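Gamma-glutamyl-gamma-aminobutyraldehyde dehydrogenase (Burkholderia cenocepacia, PDB 4LIH) probably oxidises aldehydes, among them gamma-glutamyl-gamma-aminobutyraldehyde, to the corresponding acids with NAD(P)+ as the electron acceptor. Local coordinates at residues R37-C47 / K58-A69; W98-L109 / T207-A218. All coordinates share one frame; numbering follows the deposited sequence.

Overall arrangement
Both contacts belong to the same aldehyde dehydrogenase chain but to different depths of it. Contact 1 lies at the periphery, its centre about 24 Å from the centre of the chain, and is partly buried: a two-stranded hairpin and the start of helix 64-80, held by backbone bonds, two salt bridges and a carboxylate that receives main-chain N-H groups. Contact 2, with its centre about 18 Å from that of the chain, is a buried helix packing in which apolar side chains interlock and charged groups gather along one margin. The two meet where Val59 of the hairpin packs on Ile209 of helix 206-218, and helix 88-104 follows helix 64-80 in the chain.

Contact 1. Residues R37-C47 / K58-A69; sequences RDAHGGRTFDC and KVADCGEADVNA
Phe45 lays its ring over Val59, whose CB sits under one face 4.1 Å from the ring centroid in a CH-pi contact. With chi1 at 70°, CG stands between the backbone N and the carbonyl carbon, and the ring folds back over the neighbouring strand, its CZ 3.6 Å from Val59 CG1. The same two residues form the hydrogen-bonded pair of an antiparallel hairpin, each backbone N bonded to the other's O. Among the residues flanking this pair, Asp46 and Lys58 run side by side; Lys58 bends at its last torsion to bring NZ 2.8 Å from Asp46 OD1, on the syn lone pair, in a salt bridge.

Where the strands part, Asp61 is gripped by Arg43. The backbone N of Asp61 makes a nearly straight bond to Arg43 O, while Arg43 NH2 makes a salt bridge to Asp61 OD2, 3.1 Å away, meeting it from above the carboxylate plane. The guanidinium spreads one face over the Cys62-Gly63 peptide.

Asp66 joins the turn to the helix. Its OD1 takes the N-H of His40 at 2.9 Å through the syn lone pair, and its OD2 accepts from Gly63 N, the N-cap residue, through the anti one. A water bridges Asp66 OD1 to Asp38 O, and Ala65 CB lies over one face of the His40 ring. The turn that leads into the hairpin is thus tied to the first turn of helix 64-80; beyond it, Val59 and Cys47 rest on Leu206 of helix 206-218, and Val67 packs on helix 232-240.

Contact 2. Residues W98-L109 / T207-A218; sequences WAALMREHLDEL and TAIRVAQLAFEA
Val211 O is held by two donors that arrive from opposite faces of its carbonyl plane: Trp98 NE1, at 2.9 Å, and Ala215 N, the ordinary helical partner. Because the indole bond is added to an intact helical one, it joins the helices without breaking a turn. CG of Trp98 is anti to its backbone N (chi1 -178°), which swings the indole across helix 206-218; there Ala215 CA lies over the five-membered ring, 3.6 Å from its centroid, and Met102 CE covers the opposite face. Trp98 sits as a knob among Val211, Leu214, Ala215 and Ala218, and Leu214 answers as a knob among Trp98, Leu101, Met102 and Leu109.

Nearer the surface, Arg210 grips Glu108 side-on in a salt bridge: NE to OE2 at 2.8 Å, NH2 to OE1 at 3.2 Å, with carboxylate and guanidinium planes 54° apart. Leu214 CD2 packs over one face of the His105 ring, and a water links His105 NE2 to Glu217 OE2.

Phe186 stacks on Trp98. Helix 206-218 lies against strand 225-227 through Ala208 and Ala212, and helices 88-104 and 106-117 pack on it by knobs-into-holes, an edifice of helices beside a largely parallel alpha/beta sheet consistent with the Rossmann-like cofactor-binding domain of aldehyde dehydrogenases.

Contact 1. Residues R37-C47 / K58-A69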
loop_
_atom_site.group_PDB
_atom_site.type_symbol
_atom_site.label_atom_id
_atom_site.label_comp_id
_atom_site.label_asym_id
_atom_site.label_seq_id
_atom_site.Cartn_x
_atom_site.Cartn_y
_atom_site.Cartn_z
ATOM N N ARG A 37 -25.658 3.830 35.071
ATOM C CA ARG A 37 -25.647 4.817 36.157
ATOM C C ARG A 37 -26.690 5.860 35.910
ATOM O O ARG A 37 -26.878 6.286 34.760
ATOM C CB ARG A 37 -24.316 5.557 36.206
ATOM C CG ARG A 37 -23.123 4.739 36.599
ATOM C CD ARG A 37 -21.920 5.670 36.649
ATOM N NE ARG A 37 -20.686 4.929 36.874
ATOM C CZ ARG A 37 -19.540 5.497 37.234
ATOM N NH1 ARG A 37 -19.477 6.801 37.449
ATOM N NH2 ARG A 37 -18.466 4.748 37.416
ATOM N N ASP A 38 -27.344 6.319 36.978
ATOM C CA ASP A 38 -28.163 7.517 36.853
ATOM C C ASP A 38 -27.217 8.703 36.680
ATOM O O ASP A 38 -26.055 8.615 37.074
ATOM C CB ASP A 38 -29.062 7.704 38.083
ATOM C CG ASP A 38 -30.140 6.639 38.175
ATOM O OD1 ASP A 38 -30.728 6.280 37.131
ATOM O OD2 ASP A 38 -30.367 6.140 39.297
ATOM N N ALA A 39 -27.703 9.790 36.071
ATOM C CA ALA A 39 -26.950 11.050 36.020
ATOM C C ALA A 39 -26.862 11.659 37.424
ATOM O O ALA A 39 -27.758 11.475 38.240
ATOM C CB ALA A 39 -27.618 12.031 35.101
ATOM N N HIS A 40 -25.785 12.406 37.672
ATOM C CA HIS A 40 -25.496 12.959 38.977
ATOM C C HIS A 40 -26.633 13.870 39.387
ATOM O O HIS A 40 -27.066 14.739 38.613
ATOM C CB HIS A 40 -24.175 13.731 38.939
ATOM C CG HIS A 40 -23.730 14.249 40.269
ATOM N ND1 HIS A 40 -23.142 13.450 41.223
ATOM C CD2 HIS A 40 -23.769 15.496 40.796
ATOM C CE1 HIS A 40 -22.834 14.178 42.283
ATOM N NE2 HIS A 40 -23.212 15.422 42.055
ATOM N N GLY A 41 -27.122 13.636 40.599
ATOM C CA GLY A 41 -28.204 14.419 41.191
ATOM C C GLY A 41 -29.608 14.091 40.699
ATOM O O GLY A 41 -30.542 14.860 40.949
ATOM N N GLY A 42 -29.733 12.985 39.978
ATOM C CA GLY A 42 -31.013 12.451 39.509
ATOM C C GLY A 42 -31.624 13.174 38.320
ATOM O O GLY A 42 -32.843 13.319 38.236
ATOM N N ARG A 43 -30.793 13.632 37.391
ATOM C CA ARG A 43 -31.286 14.421 36.287
ATOM C C ARG A 43 -31.746 13.531 35.154
ATOM O O ARG A 43 -31.041 12.607 34.772
ATOM C CB ARG A 43 -30.176 15.298 35.740
ATOM C CG ARG A 43 -29.639 16.318 36.702
ATOM C CD ARG A 43 -28.287 16.831 36.271
ATOM N NE ARG A 43 -28.291 17.257 34.875
ATOM C CZ ARG A 43 -27.530 18.221 34.393
ATOM N NH1 ARG A 43 -26.679 18.862 35.186
ATOM N NH2 ARG A 43 -27.626 18.548 33.115
ATOM N N THR A 44 -32.901 13.826 34.594
ATOM C CA THR A 44 -33.328 13.101 33.412
ATOM C C THR A 44 -33.960 14.043 32.411
ATOM O O THR A 44 -34.317 15.178 32.736
ATOM C CB THR A 44 -34.328 11.982 33.750
ATOM O OG1 THR A 44 -35.493 12.539 34.358
ATOM C CG2 THR A 44 -33.725 10.946 34.685
ATOM N N PHE A 45 -34.070 13.562 31.185
ATOM C CA PHE A 45 -34.930 14.150 30.176
ATOM C C PHE A 45 -35.910 13.090 29.683
ATOM O O PHE A 45 -35.654 11.897 29.849
ATOM C CB PHE A 45 -34.123 14.768 29.042
ATOM C CG PHE A 45 -33.394 13.789 28.140
ATOM C CD1 PHE A 45 -34.021 13.241 27.038
ATOM C CD2 PHE A 45 -32.049 13.523 28.324
ATOM C CE1 PHE A 45 -33.328 12.401 26.173
ATOM C CE2 PHE A 45 -31.363 12.656 27.488
ATOM C CZ PHE A 45 -32.005 12.090 26.408
ATOM N N ASP A 46 -37.052 13.536 29.165
ATOM C CA ASP A 46 -38.076 12.646 28.594
ATOM C C ASP A 46 -37.732 12.346 27.147
ATOM O O ASP A 46 -37.626 13.242 26.288
ATOM C CB ASP A 46 -39.477 13.258 28.632
ATOM C CG ASP A 46 -40.074 13.314 30.027
ATOM O OD1 ASP A 46 -39.537 12.752 31.011
ATOM O OD2 ASP A 46 -41.136 13.921 30.104
ATOM N N CYS A 47 -37.547 11.065 26.889
ATOM C CA CYS A 47 -37.319 10.566 25.560
ATOM C C CYS A 47 -38.648 10.307 24.873
ATOM O O CYS A 47 -39.385 9.340 25.199
ATOM C CB CYS A 47 -36.510 9.310 25.657
ATOM S SG CYS A 47 -36.168 8.473 24.091
ATOM N N LYS A 58 -37.659 7.861 30.666
ATOM C CA LYS A 58 -36.819 8.922 31.217
ATOM C C LYS A 58 -35.352 8.486 31.074
ATOM O O LYS A 58 -34.959 7.398 31.518
ATOM C CB LYS A 58 -37.188 9.219 32.665
ATOM C CG LYS A 58 -38.554 9.890 32.785
ATOM C CD LYS A 58 -38.794 10.508 34.157
ATOM C CE LYS A 58 -40.201 11.089 34.299
ATOM N NZ LYS A 58 -40.295 12.450 33.689
ATOM N N VAL A 59 -34.545 9.344 30.469
ATOM C CA VAL A 59 -33.174 9.014 30.159
ATOM C C VAL A 59 -32.244 9.943 30.930
ATOM O O VAL A 59 -32.558 11.099 31.164
ATOM C CB VAL A 59 -32.949 9.113 28.642
ATOM C CG1 VAL A 59 -31.460 9.036 28.258
ATOM C CG2 VAL A 59 -33.778 8.027 27.950
ATOM N N ALA A 60 -31.122 9.413 31.366
ATOM C CA ALA A 60 -30.147 10.203 32.114
ATOM C C ALA A 60 -29.822 11.509 31.372
ATOM O O ALA A 60 -29.504 11.472 30.233
ATOM C CB ALA A 60 -28.887 9.389 32.334
ATOM N N ASP A 61 -29.891 12.644 32.060
ATOM C CA ASP A 61 -29.456 13.913 31.502
ATOM C C ASP A 61 -28.090 14.335 32.074
ATOM O O ASP A 61 -28.013 15.038 33.109
ATOM C CB ASP A 61 -30.494 14.987 31.760
ATOM C CG ASP A 61 -30.113 16.296 31.118
ATOM O OD1 ASP A 61 -29.796 16.300 29.910
ATOM O OD2 ASP A 61 -30.129 17.303 31.834
ATOM N N CYS A 62 -27.008 13.924 31.389
ATOM C CA CYS A 62 -25.684 14.101 31.947
ATOM C C CYS A 62 -25.153 15.509 31.907
ATOM O O CYS A 62 -25.413 16.295 30.997
ATOM C CB CYS A 62 -24.666 13.127 31.323
ATOM S SG CYS A 62 -25.070 11.409 31.733
ATOM N N GLY A 63 -24.385 15.819 32.932
ATOM C CA GLY A 63 -23.668 17.075 33.010
ATOM C C GLY A 63 -22.208 16.809 33.278
ATOM O O GLY A 63 -21.679 15.730 32.967
ATOM N N GLU A 64 -21.529 17.811 33.832
ATOM C CA GLU A 64 -20.093 17.717 34.000
ATOM C C GLU A 64 -19.623 16.591 34.913
ATOM O O GLU A 64 -18.621 15.929 34.616
ATOM C CB GLU A 64 -19.504 19.079 34.412
ATOM C CG GLU A 64 -18.027 19.142 34.115
ATOM C CD GLU A 64 -17.425 20.511 34.259
ATOM O OE1 GLU A 64 -18.114 21.543 34.001
ATOM O OE2 GLU A 64 -16.232 20.524 34.641
ATOM N N ALA A 65 -20.325 16.300 35.998
ATOM C CA ALA A 65 -19.819 15.250 36.877
ATOM C C ALA A 65 -19.736 13.961 36.093
ATOM O O ALA A 65 -18.748 13.229 36.176
ATOM C CB ALA A 65 -20.697 15.057 38.114
ATOM N N ASP A 66 -20.781 13.697 35.316
ATOM C CA ASP A 66 -20.879 12.438 34.561
ATOM C C ASP A 66 -19.923 12.355 33.378
ATOM O O ASP A 66 -19.338 11.307 33.143
ATOM C CB ASP A 66 -22.311 12.211 34.073
ATOM C CG ASP A 66 -23.348 12.465 35.159
ATOM O OD1 ASP A 66 -23.466 11.635 36.029
ATOM O OD2 ASP A 66 -24.023 13.514 35.160
ATOM N N VAL A 67 -19.794 13.444 32.619
ATOM C CA VAL A 67 -18.786 13.513 31.540
ATOM C C VAL A 67 -17.418 13.255 32.174
ATOM O O VAL A 67 -16.652 12.430 31.668
ATOM C CB VAL A 67 -18.773 14.866 30.824
ATOM C CG1 VAL A 67 -17.518 15.018 29.965
ATOM C CG2 VAL A 67 -20.020 15.000 29.949
ATOM N N ASN A 68 -17.127 13.911 33.305
ATOM C CA ASN A 68 -15.823 13.723 33.925
ATOM C C ASN A 68 -15.586 12.286 34.383
ATOM O O ASN A 68 -14.487 11.774 34.205
ATOM C CB ASN A 68 -15.595 14.671 35.096
ATOM C CG ASN A 68 -15.219 16.067 34.666
ATOM O OD1 ASN A 68 -14.858 16.356 33.506
ATOM N ND2 ASN A 68 -15.303 16.968 35.633
ATOM N N ALA A 69 -16.615 11.627 34.947
ATOM C CA ALA A 69 -16.484 10.225 35.324
ATOM C C ALA A 69 -16.173 9.312 34.106
ATOM O O ALA A 69 -15.298 8.415 34.196
ATOM C CB ALA A 69 -17.737 9.748 36.035
HETATM O O HOH W 1 -23.405 8.710 36.331
HETATM O O HOH W 2 -25.285 15.176 36.454
#

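Contact 2. Residues W98-L109 / T207-A218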
loop_
_atom_site.group_PDB
_atom_site.type_symbol
_atom_site.label_atom_id
_atom_site.label_comp_id
_atom_site.label_asym_id
_atom_site.label_seq_id
_atom_site.Cartn_x
_atom_site.Cartn_y
_atom_site.Cartn_z
ATOM N N TRP A 98 -19.319 -8.618 19.754
ATOM C CA TRP A 98 -20.245 -7.514 20.022
ATOM C C TRP A 98 -21.203 -7.348 18.853
ATOM O O TRP A 98 -22.427 -7.265 19.033
ATOM C CB TRP A 98 -19.441 -6.243 20.263
ATOM C CG TRP A 98 -20.202 -5.026 20.605
ATOM C CD1 TRP A 98 -21.417 -4.932 21.202
ATOM C CD2 TRP A 98 -19.716 -3.700 20.454
ATOM N NE1 TRP A 98 -21.725 -3.604 21.428
ATOM C CE2 TRP A 98 -20.709 -2.830 20.923
ATOM C CE3 TRP A 98 -18.547 -3.168 19.908
ATOM C CZ2 TRP A 98 -20.545 -1.454 20.933
ATOM C CZ3 TRP A 98 -18.403 -1.792 19.892
ATOM C CH2 TRP A 98 -19.385 -0.960 20.420
ATOM N N ALA A 99 -20.646 -7.385 17.650
ATOM C CA ALA A 99 -21.430 -7.328 16.452
ATOM C C ALA A 99 -22.402 -8.491 16.344
ATOM O O ALA A 99 -23.567 -8.278 15.984
ATOM C CB ALA A 99 -20.529 -7.319 15.233
ATOM N N ALA A 100 -21.932 -9.692 16.633
ATOM C CA ALA A 100 -22.831 -10.879 16.716
ATOM C C ALA A 100 -23.999 -10.629 17.674
ATOM O O ALA A 100 -25.152 -10.974 17.378
ATOM C CB ALA A 100 -22.065 -12.114 17.136
ATOM N N LEU A 101 -23.693 -10.049 18.835
ATOM C CA LEU A 101 -24.738 -9.683 19.779
ATOM C C LEU A 101 -25.701 -8.665 19.193
ATOM O O LEU A 101 -26.926 -8.813 19.333
ATOM C CB LEU A 101 -24.169 -9.190 21.103
ATOM C CG LEU A 101 -23.585 -10.281 22.014
ATOM C CD1 LEU A 101 -22.744 -9.641 23.092
ATOM C CD2 LEU A 101 -24.656 -11.136 22.658
ATOM N N MET A 102 -25.185 -7.637 18.524
ATOM C CA MET A 102 -26.078 -6.672 17.898
ATOM C C MET A 102 -27.039 -7.414 16.972
ATOM O O MET A 102 -28.237 -7.136 16.964
ATOM C CB MET A 102 -25.339 -5.630 17.082
ATOM C CG MET A 102 -24.464 -4.709 17.890
ATOM S SD MET A 102 -23.712 -3.446 16.808
ATOM C CE MET A 102 -22.454 -2.967 17.940
ATOM N N ARG A 103 -26.505 -8.350 16.208
ATOM C CA ARG A 103 -27.298 -9.099 15.283
ATOM C C ARG A 103 -28.333 -9.999 16.000
ATOM O O ARG A 103 -29.479 -10.112 15.556
ATOM C CB ARG A 103 -26.391 -9.915 14.347
ATOM C CG ARG A 103 -25.631 -9.036 13.386
ATOM C CD ARG A 103 -24.834 -9.854 12.373
ATOM N NE ARG A 103 -23.994 -9.001 11.524
ATOM C CZ ARG A 103 -24.409 -8.344 10.434
ATOM N NH1 ARG A 103 -25.680 -8.408 9.996
ATOM N NH2 ARG A 103 -23.543 -7.603 9.763
ATOM N N GLU A 104 -27.933 -10.615 17.101
ATOM C CA GLU A 104 -28.835 -11.431 17.905
ATOM C C GLU A 104 -29.992 -10.580 18.471
ATOM O O GLU A 104 -31.123 -11.042 18.607
ATOM C CB GLU A 104 -28.093 -12.064 19.077
ATOM C CG GLU A 104 -27.196 -13.232 18.721
ATOM C CD GLU A 104 -26.484 -13.739 19.951
ATOM O OE1 GLU A 104 -27.149 -13.815 20.989
ATOM O OE2 GLU A 104 -25.270 -14.029 19.876
ATOM N N HIS A 105 -29.688 -9.343 18.817
ATOM C CA HIS A 105 -30.682 -8.407 19.327
ATOM C C HIS A 105 -31.200 -7.461 18.237
ATOM O O HIS A 105 -31.695 -6.374 18.528
ATOM C CB HIS A 105 -30.078 -7.616 20.481
ATOM C CG HIS A 105 -29.767 -8.459 21.680
ATOM N ND1 HIS A 105 -30.659 -8.609 22.724
ATOM C CD2 HIS A 105 -28.685 -9.207 22.002
ATOM C CE1 HIS A 105 -30.135 -9.403 23.641
ATOM N NE2 HIS A 105 -28.936 -9.777 23.231
ATOM N N LEU A 106 -31.120 -7.883 16.983
ATOM C CA LEU A 106 -31.492 -6.984 15.897
ATOM C C LEU A 106 -32.925 -6.443 16.011
ATOM O O LEU A 106 -33.137 -5.262 15.738
ATOM C CB LEU A 106 -31.279 -7.612 14.522
ATOM C CG LEU A 106 -31.714 -6.680 13.375
ATOM C CD1 LEU A 106 -30.704 -6.645 12.246
ATOM C CD2 LEU A 106 -33.073 -7.070 12.852
ATOM N N ASP A 107 -33.907 -7.298 16.345
ATOM C CA ASP A 107 -35.313 -6.836 16.439
ATOM C C ASP A 107 -35.482 -5.745 17.512
ATOM O O ASP A 107 -36.083 -4.715 17.238
ATOM C CB ASP A 107 -36.302 -7.978 16.732
ATOM C CG ASP A 107 -36.469 -8.923 15.565
ATOM O OD1 ASP A 107 -35.993 -8.667 14.460
ATOM O OD2 ASP A 107 -37.107 -9.963 15.755
ATOM N N GLU A 108 -34.932 -5.976 18.698
ATOM C CA GLU A 108 -34.957 -4.996 19.789
ATOM C C GLU A 108 -34.294 -3.669 19.386
ATOM O O GLU A 108 -34.851 -2.587 19.614
ATOM C CB GLU A 108 -34.269 -5.536 21.038
ATOM C CG GLU A 108 -34.376 -4.632 22.242
ATOM C CD GLU A 108 -33.454 -5.012 23.368
ATOM O OE1 GLU A 108 -32.688 -5.998 23.236
ATOM O OE2 GLU A 108 -33.495 -4.322 24.396
ATOM N N LEU A 109 -33.134 -3.766 18.750
ATOM C CA LEU A 109 -32.371 -2.568 18.404
ATOM C C LEU A 109 -33.090 -1.804 17.289
ATOM O O LEU A 109 -33.146 -0.584 17.282
ATOM C CB LEU A 109 -30.951 -2.943 17.980
ATOM C CG LEU A 109 -30.017 -3.394 19.083
ATOM C CD1 LEU A 109 -28.727 -3.944 18.491
ATOM C CD2 LEU A 109 -29.739 -2.243 20.040
ATOM N N THR A 207 -30.524 3.467 21.338
ATOM C CA THR A 207 -29.678 2.395 20.785
ATOM C C THR A 207 -28.235 2.516 21.266
ATOM O O THR A 207 -27.578 1.506 21.467
ATOM C CB THR A 207 -29.771 2.235 19.241
ATOM O OG1 THR A 207 -29.478 3.470 18.556
ATOM C CG2 THR A 207 -31.133 1.734 18.858
ATOM N N ALA A 208 -27.750 3.746 21.453
ATOM C CA ALA A 208 -26.417 3.976 21.983
ATOM C C ALA A 208 -26.282 3.294 23.334
ATOM O O ALA A 208 -25.335 2.537 23.589
ATOM C CB ALA A 208 -26.166 5.469 22.152
ATOM N N ILE A 209 -27.230 3.641 24.208
ATOM C CA ILE A 209 -27.322 3.064 25.536
ATOM C C ILE A 209 -27.366 1.550 25.443
ATOM O O ILE A 209 -26.595 0.867 26.112
ATOM C CB ILE A 209 -28.554 3.607 26.313
ATOM C CG1 ILE A 209 -28.386 5.097 26.620
ATOM C CG2 ILE A 209 -28.742 2.812 27.600
ATOM C CD1 ILE A 209 -29.532 5.779 27.331
ATOM N N ARG A 210 -28.259 1.016 24.624
ATOM C CA ARG A 210 -28.410 -0.429 24.508
ATOM C C ARG A 210 -27.115 -1.131 24.090
ATOM O O ARG A 210 -26.731 -2.131 24.719
ATOM C CB ARG A 210 -29.564 -0.805 23.555
ATOM C CG ARG A 210 -29.952 -2.282 23.552
ATOM C CD ARG A 210 -30.352 -2.716 24.963
ATOM N NE ARG A 210 -30.726 -4.147 25.037
ATOM C CZ ARG A 210 -30.030 -5.131 25.614
ATOM N NH1 ARG A 210 -28.901 -4.926 26.274
ATOM N NH2 ARG A 210 -30.496 -6.365 25.553
ATOM N N VAL A 211 -26.422 -0.616 23.071
ATOM C CA VAL A 211 -25.216 -1.293 22.537
ATOM C C VAL A 211 -24.043 -1.232 23.517
ATOM O O VAL A 211 -23.108 -2.059 23.455
ATOM C CB VAL A 211 -24.767 -0.807 21.133
ATOM C CG1 VAL A 211 -25.858 -1.035 20.093
ATOM C CG2 VAL A 211 -24.302 0.640 21.119
ATOM N N ALA A 212 -24.117 -0.267 24.433
ATOM C CA ALA A 212 -23.128 -0.132 25.507
ATOM C C ALA A 212 -23.171 -1.345 26.421
ATOM O O ALA A 212 -22.135 -1.872 26.790
ATOM C CB ALA A 212 -23.390 1.125 26.323
ATOM N N GLN A 213 -24.397 -1.751 26.763
ATOM C CA GLN A 213 -24.649 -2.919 27.584
ATOM C C GLN A 213 -24.111 -4.163 26.885
ATOM O O GLN A 213 -23.390 -4.964 27.480
ATOM C CB GLN A 213 -26.155 -3.054 27.858
ATOM C CG GLN A 213 -26.740 -1.911 28.685
ATOM C CD GLN A 213 -28.216 -2.099 29.023
ATOM O OE1 GLN A 213 -29.070 -2.147 28.138
ATOM N NE2 GLN A 213 -28.522 -2.155 30.320
ATOM N N LEU A 214 -24.433 -4.283 25.600
ATOM C CA LEU A 214 -23.963 -5.400 24.771
ATOM C C LEU A 214 -22.450 -5.391 24.634
ATOM O O LEU A 214 -21.838 -6.431 24.658
ATOM C CB LEU A 214 -24.631 -5.393 23.408
ATOM C CG LEU A 214 -26.149 -5.519 23.432
ATOM C CD1 LEU A 214 -26.629 -5.367 22.001
ATOM C CD2 LEU A 214 -26.662 -6.822 24.086
ATOM N N ALA A 215 -21.846 -4.212 24.590
ATOM C CA ALA A 215 -20.386 -4.101 24.493
ATOM C C ALA A 215 -19.699 -4.739 25.697
ATOM O O ALA A 215 -18.761 -5.528 25.549
ATOM C CB ALA A 215 -19.972 -2.633 24.374
ATOM N N PHE A 216 -20.157 -4.381 26.879
ATOM C CA PHE A 216 -19.639 -4.957 28.106
ATOM C C PHE A 216 -19.913 -6.471 28.168
ATOM O O PHE A 216 -19.043 -7.236 28.559
ATOM C CB PHE A 216 -20.227 -4.241 29.340
ATOM C CG PHE A 216 -19.607 -4.685 30.649
ATOM C CD1 PHE A 216 -18.300 -4.325 30.974
ATOM C CD2 PHE A 216 -20.311 -5.473 31.541
ATOM C CE1 PHE A 216 -17.710 -4.721 32.177
ATOM C CE2 PHE A 216 -19.706 -5.911 32.737
ATOM C CZ PHE A 216 -18.406 -5.528 33.042
ATOM N N GLU A 217 -21.102 -6.890 27.752
ATOM C CA GLU A 217 -21.439 -8.314 27.673
ATOM C C GLU A 217 -20.455 -9.092 26.762
ATOM O O GLU A 217 -20.122 -10.243 27.019
ATOM C CB GLU A 217 -22.866 -8.466 27.132
ATOM C CG GLU A 217 -23.393 -9.884 27.206
ATOM C CD GLU A 217 -24.788 -10.021 26.629
ATOM O OE1 GLU A 217 -25.537 -9.052 26.675
ATOM O OE2 GLU A 217 -25.162 -11.134 26.208
ATOM N N ALA A 218 -19.997 -8.443 25.698
ATOM C CA ALA A 218 -19.105 -9.081 24.726
ATOM C C ALA A 218 -17.660 -9.141 25.174
ATOM O O ALA A 218 -16.847 -9.811 24.512
ATOM C CB ALA A 218 -19.183 -8.336 23.400
HETATM O O HOH W 3 -27.459 -11.022 25.061
#